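Local coordinates for protein dihydropteroate synthase (Xanthomonas albilineans, PDB 6Q62) that probably condenses para-aminobenzoate with 6-hydroxymethyl-7,8-dihydropterin diphosphate to give 7,8-dihydropteroate, the immediate precursor of folates, at residues A[76-79]-A[80-84]; A[88-91]-A[92-96]. All coordinates share one frame; numbering follows the deposited sequence.

How the contacts relate
Contacts 1 and 2 lie in series on one helix, 76-93 of the TIM-barrel fold, with their centres about 18 Å apart; contact 1 is its N-terminal start and contact 2 its C-terminal end with the turn that follows. Beyond their shared helix they do not touch. The helix makes the right-handed beta-alpha-beta crossover from strand 59-63 to the parallel, adjacent strand 98-101, and contact 2 ends just short of the second. Contact 1 is the one near the ligands: the side chain of E79 is about 11 Å from the bound 6-chloroguanine and that of R82 about 12 Å from the indole-2-carboxylic acid, so neither belongs to a first shell. Contact 2 packs against helix 41-54 and both neighbouring strands.

Contact 1 (A[76-79]-A[80-84]); sequences VEEE and LRRVI
E78 stands between two arginines and gives one carboxylate oxygen to each, while E77 takes the other terminal nitrogen of R81. OE2 of E78 receives NE of R82 at 2.8 Å through its anti lone pair, the carboxylate and guanidinium planes being 78° apart. OE1 of E78 is met by NH1 of R81 at 3.1 Å, again on the anti side but out of the carboxylate plane. The bend of E78 at its second torsion (chi2 53°) turns the carboxylate along the helix toward both partners. R81 folds back at chi3, and its NH2 reaches OE2 of E77 at 2.8 Å in a nearly straight bond (176°) that lies in the guanidinium plane yet comes from above the carboxylate. Two carboxylates thus fix the guanidinium edge of R81, and E77 O lies over one face. This i to i+4 and i to i+3 salt-bridge network spans the first turns of helix 76-93 in the TIM-barrel fold. R82 NH1 also bonds G64 O. On another side of the helix, V76 CG2 and L80 CD1 lie alongside at 4.2 Å, near helix 105-114, while OE2 of buried E79 hydrogen-bonds OG1 of T102 and OE1 forms a salt bridge with NZ of K104.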
loop_
_atom_site.group_PDB
_atom_site.type_symbol
_atom_site.label_atom_id
_atom_site.label_comp_id
_atom_site.label_asym_id
_atom_site.label_seq_id
_atom_site.Cartn_x
_atom_site.Cartn_y
_atom_site.Cartn_z
ATOM N N VAL A 76 21.304 30.237 -8.755
ATOM C CA VAL A 76 22.173 29.192 -9.267
ATOM C C VAL A 76 23.374 28.902 -8.350
ATOM O O VAL A 76 23.658 27.742 -8.099
ATOM C CB VAL A 76 22.573 29.423 -10.753
ATOM C CG1 VAL A 76 23.324 30.743 -10.986
ATOM C CG2 VAL A 76 23.336 28.237 -11.307
ATOM N N GLU A 77 24.075 29.941 -7.841
ATOM C CA GLU A 77 25.256 29.707 -7.017
ATOM C C GLU A 77 24.910 28.940 -5.740
ATOM O O GLU A 77 25.657 28.036 -5.345
ATOM C CB GLU A 77 25.896 31.061 -6.639
ATOM C CG GLU A 77 27.300 30.951 -6.116
ATOM C CD GLU A 77 27.759 32.300 -5.608
ATOM O OE1 GLU A 77 28.532 32.969 -6.329
ATOM O OE2 GLU A 77 27.314 32.709 -4.509
ATOM N N GLU A 78 23.763 29.278 -5.121
ATOM C CA GLU A 78 23.291 28.576 -3.921
ATOM C C GLU A 78 22.870 27.120 -4.269
ATOM O O GLU A 78 23.148 26.201 -3.501
ATOM C CB GLU A 78 22.117 29.340 -3.272
ATOM C CG GLU A 78 21.596 28.724 -1.972
ATOM C CD GLU A 78 22.605 28.436 -0.870
ATOM O OE1 GLU A 78 23.607 29.182 -0.755
ATOM O OE2 GLU A 78 22.388 27.459 -0.114
ATOM N N GLU A 79 22.196 26.921 -5.417
ATOM C CA GLU A 79 21.768 25.588 -5.839
ATOM C C GLU A 79 23.018 24.704 -6.051
ATOM O O GLU A 79 23.024 23.555 -5.590
ATOM C CB GLU A 79 20.947 25.686 -7.128
ATOM C CG GLU A 79 20.283 24.369 -7.504
ATOM C CD GLU A 79 19.413 24.468 -8.739
ATOM O OE1 GLU A 79 19.359 25.573 -9.323
ATOM O OE2 GLU A 79 18.809 23.443 -9.142
ATOM N N LEU A 80 24.099 25.268 -6.658
ATOM C CA LEU A 80 25.341 24.505 -6.850
ATOM C C LEU A 80 25.988 24.159 -5.524
ATOM O O LEU A 80 26.468 23.039 -5.337
ATOM C CB LEU A 80 26.334 25.308 -7.718
ATOM C CG LEU A 80 25.946 25.476 -9.187
ATOM C CD1 LEU A 80 26.847 26.552 -9.864
ATOM C CD2 LEU A 80 26.053 24.131 -9.927
ATOM N N ARG A 81 26.001 25.126 -4.586
ATOM C CA ARG A 81 26.577 24.955 -3.236
ATOM C C ARG A 81 25.879 23.802 -2.499
ATOM O O ARG A 81 26.497 23.116 -1.703
ATOM C CB ARG A 81 26.407 26.278 -2.459
ATOM C CG ARG A 81 27.183 26.466 -1.182
ATOM C CD ARG A 81 27.006 27.921 -0.756
ATOM N NE ARG A 81 27.816 28.773 -1.617
ATOM C CZ ARG A 81 27.399 29.845 -2.281
ATOM N NH1 ARG A 81 26.153 30.288 -2.140
ATOM N NH2 ARG A 81 28.243 30.525 -3.036
ATOM N N ARG A 82 24.595 23.593 -2.780
ATOM C CA ARG A 82 23.838 22.505 -2.175
ATOM C C ARG A 82 24.054 21.174 -2.864
ATOM O O ARG A 82 24.402 20.215 -2.199
ATOM C CB ARG A 82 22.348 22.832 -2.204
ATOM C CG ARG A 82 22.001 24.008 -1.302
ATOM C CD ARG A 82 20.605 24.498 -1.594
ATOM N NE ARG A 82 20.286 25.640 -0.729
ATOM C CZ ARG A 82 19.072 26.166 -0.600
ATOM N NH1 ARG A 82 18.037 25.633 -1.240
ATOM N NH2 ARG A 82 18.875 27.202 0.200
ATOM N N VAL A 83 23.799 21.092 -4.194
ATOM C CA VAL A 83 23.762 19.788 -4.859
ATOM C C VAL A 83 25.140 19.232 -5.194
ATOM O O VAL A 83 25.297 18.016 -5.126
ATOM C CB VAL A 83 22.804 19.719 -6.087
ATOM C CG1 VAL A 83 21.389 20.127 -5.690
ATOM C CG2 VAL A 83 23.280 20.565 -7.283
ATOM N N ILE A 84 26.125 20.071 -5.576
ATOM C CA ILE A 84 27.413 19.483 -6.022
ATOM C C ILE A 84 28.133 18.699 -4.928
ATOM O O ILE A 84 28.534 17.561 -5.196
ATOM C CB ILE A 84 28.333 20.543 -6.701
ATOM C CG1 ILE A 84 27.616 21.217 -7.897
ATOM C CG2 ILE A 84 29.728 19.939 -7.077
ATOM C CD1 ILE A 84 27.099 20.235 -8.986
#

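Contact 2 (A[88-91]-A[92-96]); sequences ERLV and AQTAL
The backbone carbonyl of L90 receives N of T94 at 2.9 Å, and N of Q93 is shared between R89 O (3.0 Å) and L90 O (3.3 Å), all weak by their angles, as the helix loosens at its C-terminal end and the chain turns extended at T94. L90 O takes a further donor, OG1 of T94 at 3.0 Å, which stands 39° above the carbonyl plane. Chi1 of 80° sets this hydroxyl between the backbone N and the carbonyl carbon of T94, where it faces back along the helix. CG2 of T94 meanwhile approaches CD2 of L90 at 4.0 Å, the two side chains crossing at a slant. Here helix 76-93 ends ahead of strand 98-101, at an alpha-to-beta step of the TIM barrel; OG1 of T94 also accepts a weak bond from N of L96, so the hydroxyl links the last turn to the chain leaving it. L90 turns inward onto L60, I62 and L98 of the flanking strands. Toward helix 41-54, Q93 lies alongside R89, pointing the same way, its NE2 3.8 Å from CB of R89, whose guanidinium leads away to a weak hydrogen bond with P85 O. R13 hydrogen-bonds the carbonyl of V91 through NH2 and that of L96 through NH1.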
loop_
_atom_site.group_PDB
_atom_site.type_symbol
_atom_site.label_atom_id
_atom_site.label_comp_id
_atom_site.label_asym_id
_atom_site.label_seq_id
_atom_site.Cartn_x
_atom_site.Cartn_y
_atom_site.Cartn_z
ATOM N N GLU A 88 28.956 14.659 -5.201
ATOM C CA GLU A 88 30.354 14.178 -5.107
ATOM C C GLU A 88 30.489 13.097 -4.024
ATOM O O GLU A 88 31.108 12.055 -4.243
ATOM C CB GLU A 88 31.322 15.347 -4.830
ATOM C CG GLU A 88 31.436 16.303 -6.011
ATOM C CD GLU A 88 32.282 17.541 -5.802
ATOM O OE1 GLU A 88 32.417 17.981 -4.640
ATOM O OE2 GLU A 88 32.788 18.093 -6.805
ATOM N N ARG A 89 29.845 13.318 -2.878
ATOM C CA ARG A 89 29.900 12.351 -1.775
ATOM C C ARG A 89 29.090 11.093 -2.065
ATOM O O ARG A 89 29.585 9.988 -1.836
ATOM C CB ARG A 89 29.469 13.008 -0.461
ATOM C CG ARG A 89 30.556 13.899 0.137
ATOM C CD ARG A 89 29.972 15.085 0.883
ATOM N NE ARG A 89 31.002 15.897 1.555
ATOM C CZ ARG A 89 31.697 16.883 0.987
ATOM N NH1 ARG A 89 31.488 17.208 -0.280
ATOM N NH2 ARG A 89 32.608 17.546 1.683
ATOM N N LEU A 90 27.859 11.243 -2.596
ATOM C CA LEU A 90 27.025 10.078 -2.907
ATOM C C LEU A 90 27.568 9.216 -4.057
ATOM O O LEU A 90 27.413 7.999 -4.012
ATOM C CB LEU A 90 25.548 10.472 -3.156
ATOM C CG LEU A 90 24.746 10.921 -1.928
ATOM C CD1 LEU A 90 23.371 11.406 -2.340
ATOM C CD2 LEU A 90 24.609 9.788 -0.865
ATOM N N VAL A 91 28.213 9.817 -5.063
ATOM C CA VAL A 91 28.779 9.030 -6.172
ATOM C C VAL A 91 29.927 8.127 -5.650
ATOM O O VAL A 91 30.068 6.989 -6.106
ATOM C CB VAL A 91 29.152 9.901 -7.404
ATOM C CG1 VAL A 91 30.400 10.751 -7.164
ATOM C CG2 VAL A 91 29.294 9.043 -8.662
ATOM N N ALA A 92 30.658 8.606 -4.642
ATOM C CA ALA A 92 31.760 7.865 -4.020
ATOM C C ALA A 92 31.259 6.815 -3.002
ATOM O O ALA A 92 31.966 5.833 -2.729
ATOM C CB ALA A 92 32.690 8.835 -3.323
ATOM N N GLN A 93 30.068 7.035 -2.398
ATOM C CA GLN A 93 29.584 6.172 -1.316
ATOM C C GLN A 93 28.390 5.274 -1.655
ATOM O O GLN A 93 27.931 4.524 -0.794
ATOM C CB GLN A 93 29.279 7.031 -0.086
ATOM C CG GLN A 93 30.529 7.750 0.430
ATOM C CD GLN A 93 30.236 8.657 1.574
ATOM O OE1 GLN A 93 29.762 8.211 2.605
ATOM N NE2 GLN A 93 30.535 9.939 1.417
ATOM N N THR A 94 27.884 5.339 -2.895
ATOM C CA THR A 94 26.806 4.472 -3.344
ATOM C C THR A 94 27.159 3.949 -4.722
ATOM O O THR A 94 27.979 4.540 -5.430
ATOM C CB THR A 94 25.413 5.176 -3.389
ATOM O OG1 THR A 94 25.340 5.939 -4.583
ATOM C CG2 THR A 94 25.109 6.038 -2.182
ATOM N N ALA A 95 26.473 2.864 -5.121
ATOM C CA ALA A 95 26.613 2.245 -6.432
ATOM C C ALA A 95 25.411 2.621 -7.300
ATOM O O ALA A 95 25.325 2.190 -8.452
ATOM C CB ALA A 95 26.688 0.726 -6.265
ATOM N N LEU A 96 24.473 3.423 -6.750
ATOM C CA LEU A 96 23.240 3.764 -7.442
ATOM C C LEU A 96 23.369 4.840 -8.484
ATOM O O LEU A 96 24.036 5.821 -8.231
ATOM C CB LEU A 96 22.183 4.275 -6.398
ATOM C CG LEU A 96 21.718 3.267 -5.365
ATOM C CD1 LEU A 96 20.566 3.870 -4.520
ATOM C CD2 LEU A 96 21.258 1.930 -6.041
#